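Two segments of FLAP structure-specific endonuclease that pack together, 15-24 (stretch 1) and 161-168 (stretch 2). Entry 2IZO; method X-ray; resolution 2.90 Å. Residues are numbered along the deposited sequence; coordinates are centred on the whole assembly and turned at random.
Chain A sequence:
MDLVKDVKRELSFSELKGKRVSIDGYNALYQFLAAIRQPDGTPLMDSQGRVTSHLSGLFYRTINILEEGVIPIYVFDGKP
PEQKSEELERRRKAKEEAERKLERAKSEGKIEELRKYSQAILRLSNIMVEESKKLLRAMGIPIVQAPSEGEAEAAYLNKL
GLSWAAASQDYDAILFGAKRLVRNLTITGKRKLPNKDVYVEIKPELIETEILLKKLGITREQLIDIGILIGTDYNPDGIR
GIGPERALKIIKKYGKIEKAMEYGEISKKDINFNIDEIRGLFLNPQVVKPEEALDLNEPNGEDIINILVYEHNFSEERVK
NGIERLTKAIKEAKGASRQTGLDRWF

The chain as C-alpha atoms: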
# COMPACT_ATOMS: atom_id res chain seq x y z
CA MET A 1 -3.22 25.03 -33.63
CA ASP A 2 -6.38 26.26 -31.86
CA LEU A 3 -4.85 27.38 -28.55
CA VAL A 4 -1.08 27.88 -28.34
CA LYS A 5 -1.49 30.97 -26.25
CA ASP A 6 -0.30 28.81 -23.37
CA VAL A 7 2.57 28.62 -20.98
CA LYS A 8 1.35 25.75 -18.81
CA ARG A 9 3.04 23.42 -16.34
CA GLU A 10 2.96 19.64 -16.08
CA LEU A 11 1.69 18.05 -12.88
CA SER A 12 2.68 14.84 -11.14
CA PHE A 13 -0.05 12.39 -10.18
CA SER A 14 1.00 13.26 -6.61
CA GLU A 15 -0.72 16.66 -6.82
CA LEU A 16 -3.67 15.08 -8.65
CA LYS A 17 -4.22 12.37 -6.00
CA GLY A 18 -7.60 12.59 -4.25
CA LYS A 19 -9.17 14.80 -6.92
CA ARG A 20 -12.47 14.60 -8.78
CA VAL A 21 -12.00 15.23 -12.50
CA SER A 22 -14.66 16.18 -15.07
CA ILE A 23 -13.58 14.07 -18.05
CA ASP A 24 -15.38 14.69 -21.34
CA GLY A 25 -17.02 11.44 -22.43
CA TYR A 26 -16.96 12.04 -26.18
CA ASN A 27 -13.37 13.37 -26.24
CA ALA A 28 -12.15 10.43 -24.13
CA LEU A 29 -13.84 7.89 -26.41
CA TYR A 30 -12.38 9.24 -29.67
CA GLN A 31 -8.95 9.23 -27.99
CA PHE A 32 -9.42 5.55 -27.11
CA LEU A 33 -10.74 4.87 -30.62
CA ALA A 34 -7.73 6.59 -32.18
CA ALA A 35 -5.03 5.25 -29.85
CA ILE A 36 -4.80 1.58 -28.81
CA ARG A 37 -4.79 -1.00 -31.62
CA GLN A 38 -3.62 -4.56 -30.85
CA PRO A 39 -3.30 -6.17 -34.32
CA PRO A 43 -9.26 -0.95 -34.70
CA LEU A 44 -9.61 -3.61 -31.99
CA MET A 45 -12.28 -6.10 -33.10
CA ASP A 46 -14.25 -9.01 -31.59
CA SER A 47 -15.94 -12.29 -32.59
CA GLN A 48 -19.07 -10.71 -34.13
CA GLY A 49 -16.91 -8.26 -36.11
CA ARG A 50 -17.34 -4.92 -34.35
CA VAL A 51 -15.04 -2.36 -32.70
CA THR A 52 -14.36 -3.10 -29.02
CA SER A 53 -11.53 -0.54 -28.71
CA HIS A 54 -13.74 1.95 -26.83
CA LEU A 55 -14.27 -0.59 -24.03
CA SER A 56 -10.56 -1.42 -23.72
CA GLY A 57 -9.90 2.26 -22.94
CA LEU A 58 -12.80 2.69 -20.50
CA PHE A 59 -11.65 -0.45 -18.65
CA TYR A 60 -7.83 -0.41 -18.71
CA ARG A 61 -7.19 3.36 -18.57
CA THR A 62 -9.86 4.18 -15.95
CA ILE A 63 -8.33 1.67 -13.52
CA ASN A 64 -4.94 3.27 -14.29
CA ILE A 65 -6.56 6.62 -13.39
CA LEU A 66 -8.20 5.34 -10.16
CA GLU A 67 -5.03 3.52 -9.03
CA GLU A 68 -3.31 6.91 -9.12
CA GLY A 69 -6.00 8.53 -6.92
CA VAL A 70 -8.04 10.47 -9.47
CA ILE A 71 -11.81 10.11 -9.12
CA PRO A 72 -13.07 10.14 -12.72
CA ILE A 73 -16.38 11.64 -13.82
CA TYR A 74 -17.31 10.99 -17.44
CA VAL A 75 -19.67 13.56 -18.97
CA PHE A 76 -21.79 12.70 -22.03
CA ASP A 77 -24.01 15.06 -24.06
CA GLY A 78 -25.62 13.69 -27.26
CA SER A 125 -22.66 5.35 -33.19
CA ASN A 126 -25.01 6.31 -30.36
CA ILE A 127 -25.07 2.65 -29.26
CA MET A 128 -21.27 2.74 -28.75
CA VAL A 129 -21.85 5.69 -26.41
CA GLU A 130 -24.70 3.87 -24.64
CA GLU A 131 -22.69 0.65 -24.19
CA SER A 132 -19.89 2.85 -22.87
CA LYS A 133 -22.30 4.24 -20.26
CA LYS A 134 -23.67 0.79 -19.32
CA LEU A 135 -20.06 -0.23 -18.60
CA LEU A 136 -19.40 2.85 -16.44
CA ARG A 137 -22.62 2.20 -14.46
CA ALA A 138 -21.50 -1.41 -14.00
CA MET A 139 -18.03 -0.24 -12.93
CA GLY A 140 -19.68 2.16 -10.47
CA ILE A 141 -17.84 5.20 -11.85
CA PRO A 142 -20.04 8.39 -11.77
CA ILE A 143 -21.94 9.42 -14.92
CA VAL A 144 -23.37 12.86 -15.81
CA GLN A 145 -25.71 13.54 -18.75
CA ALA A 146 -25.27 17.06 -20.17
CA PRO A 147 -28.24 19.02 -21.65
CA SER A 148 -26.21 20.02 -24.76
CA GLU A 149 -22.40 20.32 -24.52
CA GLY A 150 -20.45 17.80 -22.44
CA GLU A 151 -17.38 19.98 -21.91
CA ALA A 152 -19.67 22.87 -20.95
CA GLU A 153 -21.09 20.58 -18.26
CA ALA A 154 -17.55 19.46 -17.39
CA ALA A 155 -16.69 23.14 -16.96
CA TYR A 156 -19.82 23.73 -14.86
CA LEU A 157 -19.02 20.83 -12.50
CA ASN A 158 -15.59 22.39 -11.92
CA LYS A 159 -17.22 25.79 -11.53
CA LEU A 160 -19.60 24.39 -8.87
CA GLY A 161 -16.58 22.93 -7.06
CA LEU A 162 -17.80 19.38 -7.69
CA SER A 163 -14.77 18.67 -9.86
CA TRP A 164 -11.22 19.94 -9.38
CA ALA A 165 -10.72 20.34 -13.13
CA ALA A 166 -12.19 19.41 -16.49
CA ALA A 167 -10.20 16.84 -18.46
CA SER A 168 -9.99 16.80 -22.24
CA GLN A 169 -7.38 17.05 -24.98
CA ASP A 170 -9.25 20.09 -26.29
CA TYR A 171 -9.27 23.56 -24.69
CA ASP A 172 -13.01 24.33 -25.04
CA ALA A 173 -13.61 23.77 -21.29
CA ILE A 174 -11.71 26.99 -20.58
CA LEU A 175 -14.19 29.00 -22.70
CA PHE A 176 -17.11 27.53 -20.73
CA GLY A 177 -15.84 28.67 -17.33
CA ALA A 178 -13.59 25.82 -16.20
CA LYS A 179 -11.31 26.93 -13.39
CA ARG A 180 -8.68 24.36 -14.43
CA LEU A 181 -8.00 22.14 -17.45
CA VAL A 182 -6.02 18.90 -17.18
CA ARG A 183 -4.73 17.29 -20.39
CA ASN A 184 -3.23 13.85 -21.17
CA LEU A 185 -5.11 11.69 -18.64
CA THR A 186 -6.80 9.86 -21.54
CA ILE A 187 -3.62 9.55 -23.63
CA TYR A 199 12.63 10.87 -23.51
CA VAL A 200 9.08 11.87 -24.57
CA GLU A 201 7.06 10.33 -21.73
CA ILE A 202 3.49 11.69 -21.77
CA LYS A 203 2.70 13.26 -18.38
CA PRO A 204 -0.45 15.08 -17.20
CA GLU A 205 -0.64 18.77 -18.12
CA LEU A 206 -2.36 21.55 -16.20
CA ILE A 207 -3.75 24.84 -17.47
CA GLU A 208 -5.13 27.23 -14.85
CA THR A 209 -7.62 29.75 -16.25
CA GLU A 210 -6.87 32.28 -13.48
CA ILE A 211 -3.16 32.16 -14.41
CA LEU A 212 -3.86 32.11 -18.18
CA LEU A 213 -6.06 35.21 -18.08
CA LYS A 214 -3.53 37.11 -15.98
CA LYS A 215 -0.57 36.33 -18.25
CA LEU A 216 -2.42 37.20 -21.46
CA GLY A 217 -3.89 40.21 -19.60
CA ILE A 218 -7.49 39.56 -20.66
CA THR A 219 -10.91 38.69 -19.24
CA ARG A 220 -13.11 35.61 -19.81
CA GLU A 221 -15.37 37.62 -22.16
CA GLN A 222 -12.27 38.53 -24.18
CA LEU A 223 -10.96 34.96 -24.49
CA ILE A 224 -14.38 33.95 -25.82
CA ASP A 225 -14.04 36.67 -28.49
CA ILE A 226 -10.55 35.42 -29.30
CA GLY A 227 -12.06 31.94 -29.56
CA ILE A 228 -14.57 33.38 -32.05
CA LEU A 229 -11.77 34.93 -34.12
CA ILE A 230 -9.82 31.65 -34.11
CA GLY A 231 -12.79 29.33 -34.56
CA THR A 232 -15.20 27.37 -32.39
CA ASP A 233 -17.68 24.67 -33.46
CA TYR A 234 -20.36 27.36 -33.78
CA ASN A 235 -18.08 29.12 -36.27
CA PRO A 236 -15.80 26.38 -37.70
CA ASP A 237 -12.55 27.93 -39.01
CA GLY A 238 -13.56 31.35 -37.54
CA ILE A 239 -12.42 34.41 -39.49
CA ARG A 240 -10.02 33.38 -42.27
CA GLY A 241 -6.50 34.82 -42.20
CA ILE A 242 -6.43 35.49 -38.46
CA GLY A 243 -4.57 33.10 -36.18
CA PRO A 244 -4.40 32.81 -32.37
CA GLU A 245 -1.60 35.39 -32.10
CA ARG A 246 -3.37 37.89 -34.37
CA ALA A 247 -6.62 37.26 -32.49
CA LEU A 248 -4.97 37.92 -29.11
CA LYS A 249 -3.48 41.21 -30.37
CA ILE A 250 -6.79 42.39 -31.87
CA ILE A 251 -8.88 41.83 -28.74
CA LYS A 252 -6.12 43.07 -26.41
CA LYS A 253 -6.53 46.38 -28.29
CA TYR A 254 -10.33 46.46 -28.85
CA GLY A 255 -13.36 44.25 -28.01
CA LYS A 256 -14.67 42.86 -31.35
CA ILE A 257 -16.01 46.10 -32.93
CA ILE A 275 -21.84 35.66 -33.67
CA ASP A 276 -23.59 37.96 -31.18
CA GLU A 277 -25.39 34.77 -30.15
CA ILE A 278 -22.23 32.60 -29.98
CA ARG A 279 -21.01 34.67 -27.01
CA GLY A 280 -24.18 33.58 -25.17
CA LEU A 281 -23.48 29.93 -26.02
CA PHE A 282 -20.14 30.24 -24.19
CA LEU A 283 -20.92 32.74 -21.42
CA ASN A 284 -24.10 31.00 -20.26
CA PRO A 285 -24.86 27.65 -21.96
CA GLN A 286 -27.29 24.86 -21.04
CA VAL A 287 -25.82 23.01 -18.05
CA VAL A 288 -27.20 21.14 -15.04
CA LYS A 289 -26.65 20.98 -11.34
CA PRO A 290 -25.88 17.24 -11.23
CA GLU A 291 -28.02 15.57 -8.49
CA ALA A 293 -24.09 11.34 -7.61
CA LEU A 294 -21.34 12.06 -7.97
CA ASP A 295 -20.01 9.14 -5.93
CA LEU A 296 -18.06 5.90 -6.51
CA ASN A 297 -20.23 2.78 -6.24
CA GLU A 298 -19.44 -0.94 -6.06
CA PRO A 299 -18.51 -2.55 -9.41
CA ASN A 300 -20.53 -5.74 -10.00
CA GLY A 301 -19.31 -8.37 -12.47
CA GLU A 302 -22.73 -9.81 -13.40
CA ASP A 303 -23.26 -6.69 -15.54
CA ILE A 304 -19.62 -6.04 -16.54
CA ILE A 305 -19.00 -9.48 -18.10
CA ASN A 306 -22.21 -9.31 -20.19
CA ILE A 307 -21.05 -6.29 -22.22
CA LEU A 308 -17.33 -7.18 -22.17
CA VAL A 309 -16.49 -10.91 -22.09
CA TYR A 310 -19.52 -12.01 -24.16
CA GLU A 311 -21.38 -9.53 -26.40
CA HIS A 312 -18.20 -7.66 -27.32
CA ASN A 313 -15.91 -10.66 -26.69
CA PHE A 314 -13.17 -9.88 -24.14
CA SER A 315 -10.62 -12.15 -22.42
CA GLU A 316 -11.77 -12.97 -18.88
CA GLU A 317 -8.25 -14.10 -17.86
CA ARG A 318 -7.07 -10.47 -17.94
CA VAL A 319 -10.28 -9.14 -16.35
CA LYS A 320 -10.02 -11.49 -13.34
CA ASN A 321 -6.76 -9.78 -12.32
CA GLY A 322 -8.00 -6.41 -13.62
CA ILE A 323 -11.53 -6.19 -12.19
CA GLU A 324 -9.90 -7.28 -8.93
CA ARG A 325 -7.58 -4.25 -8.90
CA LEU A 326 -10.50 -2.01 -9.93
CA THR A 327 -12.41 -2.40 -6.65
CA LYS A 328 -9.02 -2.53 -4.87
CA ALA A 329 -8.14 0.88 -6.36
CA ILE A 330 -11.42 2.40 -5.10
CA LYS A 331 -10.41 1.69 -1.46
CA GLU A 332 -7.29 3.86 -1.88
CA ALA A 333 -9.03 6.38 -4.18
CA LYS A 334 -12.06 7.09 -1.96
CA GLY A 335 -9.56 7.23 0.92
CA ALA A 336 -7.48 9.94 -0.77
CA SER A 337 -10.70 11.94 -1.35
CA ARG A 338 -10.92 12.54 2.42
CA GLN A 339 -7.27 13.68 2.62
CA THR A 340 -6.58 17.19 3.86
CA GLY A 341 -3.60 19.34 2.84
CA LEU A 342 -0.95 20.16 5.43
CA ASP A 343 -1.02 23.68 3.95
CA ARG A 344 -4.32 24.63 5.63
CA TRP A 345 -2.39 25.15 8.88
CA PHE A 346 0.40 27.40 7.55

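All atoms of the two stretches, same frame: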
# COMPACT_ATOMS: atom_id res chain seq x y z
N GLU A 15 0.13 15.50 -7.03
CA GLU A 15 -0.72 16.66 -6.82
C GLU A 15 -2.16 16.39 -7.24
O GLU A 15 -3.09 17.04 -6.76
CB GLU A 15 -0.17 17.88 -7.56
N LEU A 16 -2.35 15.41 -8.12
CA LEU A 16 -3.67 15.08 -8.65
C LEU A 16 -4.40 14.03 -7.81
O LEU A 16 -5.60 13.80 -7.99
CB LEU A 16 -3.53 14.63 -10.11
CG LEU A 16 -4.69 14.79 -11.09
CD1 LEU A 16 -5.34 16.17 -11.01
CD2 LEU A 16 -4.18 14.52 -12.50
N LYS A 17 -3.67 13.40 -6.89
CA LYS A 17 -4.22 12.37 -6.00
C LYS A 17 -5.32 12.91 -5.09
O LYS A 17 -5.16 13.95 -4.44
CB LYS A 17 -3.09 11.76 -5.16
CG LYS A 17 -3.45 10.48 -4.42
CD LYS A 17 -2.22 9.66 -4.06
CE LYS A 17 -1.51 10.16 -2.80
NZ LYS A 17 -0.66 11.35 -3.05
N GLY A 18 -6.45 12.20 -5.06
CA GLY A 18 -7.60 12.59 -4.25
C GLY A 18 -8.45 13.68 -4.87
O GLY A 18 -9.07 14.47 -4.15
N LYS A 19 -8.48 13.73 -6.20
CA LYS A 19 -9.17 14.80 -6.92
C LYS A 19 -10.20 14.30 -7.92
O LYS A 19 -9.93 13.42 -8.75
CB LYS A 19 -8.16 15.71 -7.62
CG LYS A 19 -7.15 16.33 -6.67
CD LYS A 19 -6.42 17.49 -7.30
CE LYS A 19 -5.77 18.38 -6.25
NZ LYS A 19 -6.73 18.87 -5.22
N ARG A 20 -11.40 14.87 -7.83
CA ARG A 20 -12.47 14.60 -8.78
C ARG A 20 -12.20 15.35 -10.08
O ARG A 20 -11.88 16.55 -10.07
CB ARG A 20 -13.83 15.02 -8.21
CG ARG A 20 -14.29 14.19 -7.03
CD ARG A 20 -15.52 14.83 -6.38
NE ARG A 20 -16.14 13.94 -5.40
CZ ARG A 20 -16.95 12.93 -5.72
NH1 ARG A 20 -17.23 12.66 -6.99
NH2 ARG A 20 -17.47 12.18 -4.75
N VAL A 21 -12.31 14.65 -11.20
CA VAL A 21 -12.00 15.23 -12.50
C VAL A 21 -13.17 15.05 -13.47
O VAL A 21 -13.68 13.95 -13.66
CB VAL A 21 -10.67 14.67 -13.07
CG1 VAL A 21 -10.52 14.98 -14.53
CG2 VAL A 21 -9.48 15.24 -12.30
N SER A 22 -13.59 16.16 -14.08
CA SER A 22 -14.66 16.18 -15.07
C SER A 22 -14.15 15.84 -16.47
O SER A 22 -13.87 16.73 -17.28
CB SER A 22 -15.34 17.55 -15.08
OG SER A 22 -16.36 17.62 -14.11
N ILE A 23 -14.03 14.55 -16.75
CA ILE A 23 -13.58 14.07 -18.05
C ILE A 23 -14.71 14.17 -19.07
O ILE A 23 -15.85 13.78 -18.77
CB ILE A 23 -13.09 12.61 -17.98
CG1 ILE A 23 -12.05 12.45 -16.86
CG2 ILE A 23 -12.51 12.15 -19.33
CD1 ILE A 23 -11.87 11.03 -16.39
N ASP A 24 -14.41 14.70 -20.25
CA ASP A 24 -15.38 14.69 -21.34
C ASP A 24 -15.50 13.28 -21.88
O ASP A 24 -14.50 12.65 -22.25
CB ASP A 24 -14.98 15.65 -22.45
CG ASP A 24 -16.02 15.72 -23.57
OD1 ASP A 24 -17.22 15.48 -23.29
OD2 ASP A 24 -15.65 16.02 -24.72
N GLY A 161 -17.50 23.49 -8.05
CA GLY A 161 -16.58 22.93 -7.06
C GLY A 161 -16.78 21.44 -6.86
O GLY A 161 -16.26 20.86 -5.90
N LEU A 162 -17.55 20.82 -7.75
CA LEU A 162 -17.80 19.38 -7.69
C LEU A 162 -16.68 18.59 -8.36
O LEU A 162 -16.42 17.44 -8.00
CB LEU A 162 -19.16 19.03 -8.28
CG LEU A 162 -20.36 19.43 -7.42
CD1 LEU A 162 -21.60 19.54 -8.28
CD2 LEU A 162 -20.59 18.48 -6.25
N SER A 163 -16.02 19.21 -9.34
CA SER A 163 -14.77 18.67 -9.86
C SER A 163 -13.64 19.67 -9.64
O SER A 163 -13.87 20.88 -9.56
CB SER A 163 -14.89 18.26 -11.33
OG SER A 163 -14.83 19.36 -12.22
N TRP A 164 -12.43 19.15 -9.51
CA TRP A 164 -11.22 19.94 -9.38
C TRP A 164 -10.87 20.61 -10.71
O TRP A 164 -10.47 21.78 -10.74
CB TRP A 164 -10.09 19.04 -8.90
CG TRP A 164 -8.70 19.49 -9.22
CD1 TRP A 164 -7.93 19.10 -10.29
CD2 TRP A 164 -7.89 20.37 -8.44
NE1 TRP A 164 -6.70 19.70 -10.23
CE2 TRP A 164 -6.65 20.49 -9.11
CE3 TRP A 164 -8.10 21.08 -7.26
CZ2 TRP A 164 -5.62 21.29 -8.62
CZ3 TRP A 164 -7.08 21.88 -6.77
CH2 TRP A 164 -5.85 21.98 -7.45
N ALA A 165 -11.04 19.87 -11.79
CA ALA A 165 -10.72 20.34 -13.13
C ALA A 165 -11.49 19.54 -14.17
O ALA A 165 -11.90 18.40 -13.91
CB ALA A 165 -9.22 20.22 -13.39
N ALA A 166 -11.68 20.13 -15.34
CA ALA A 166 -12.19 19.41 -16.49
C ALA A 166 -11.03 18.76 -17.23
O ALA A 166 -9.95 19.36 -17.36
CB ALA A 166 -12.95 20.35 -17.41
N ALA A 167 -11.23 17.54 -17.71
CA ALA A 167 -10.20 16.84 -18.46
C ALA A 167 -10.63 16.54 -19.88
O ALA A 167 -11.69 15.95 -20.11
CB ALA A 167 -9.79 15.56 -17.75
N SER A 168 -9.78 16.97 -20.81
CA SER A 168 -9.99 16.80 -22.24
C SER A 168 -8.68 17.11 -22.94
O SER A 168 -7.79 17.72 -22.36
CB SER A 168 -11.09 17.75 -22.74
OG SER A 168 -11.25 17.65 -24.14

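Backbone hydrogen bonds supply the framework. Residues that touch are at least 141 apart in sequence; strand 19-24 and strand 165-167 run parallel, their N-to-C directions 35° apart and their axes 4.3 Å apart at closest approach. Ser 22 lies at the centre of the ladder: its N donates to Ala 165 O (2.8 Å, 158° at the hydrogen), and its O accepts from Ala 167 N (2.8 Å, 165°). Asp 24 N to Ala 167 O (3.0 Å, 164°) continues the pattern, while Trp 164 N to Arg 20 O (2.7 Å, 158°) ties the segments together at the other end. Between these bonds, CA-H...O contacts fill in, as from Ile 23 CA to Ala 167 O (3.4 Å, 150° at the hydrogen).

Apolar packing occupies the sheet face that carries Val 21, Ile 23 and Ala 167. Val 21 CG1 lies 3.4 Å from Ala 167 CB, and Ile 23 CG1 lies 3.9 Å from that same CB. The small methyl of Ala 167 thus meets both branched side chains, and all three residues are buried.

A polar pair lies alongside the ladder. Ser 22, with chi1 in the m well, and Ser 163, in the p well, bring their hydroxyls into a hydrogen bond, OG to OG 3.0 Å. Both serines are buried, and the bond gives each hydroxyl a polar partner within the contact.

The indole of Trp 164 supports a different kind of contact. CA-to-CB points toward the opposing segment in both Trp 164 and Lys 19, and the lysine chain extends across the ring. Lys 19 CD sits 3.4 Å from the centroid of the Trp 164 five-membered ring, 8° off the normal; Lys 19 NZ sits 3.6 Å from the six-membered centroid, 24° off. One side chain therefore contributes both CH-pi and cation-pi contacts. Leu 16 CD1 adds an apolar contact with Trp 164 CD1 at 4.0 Å.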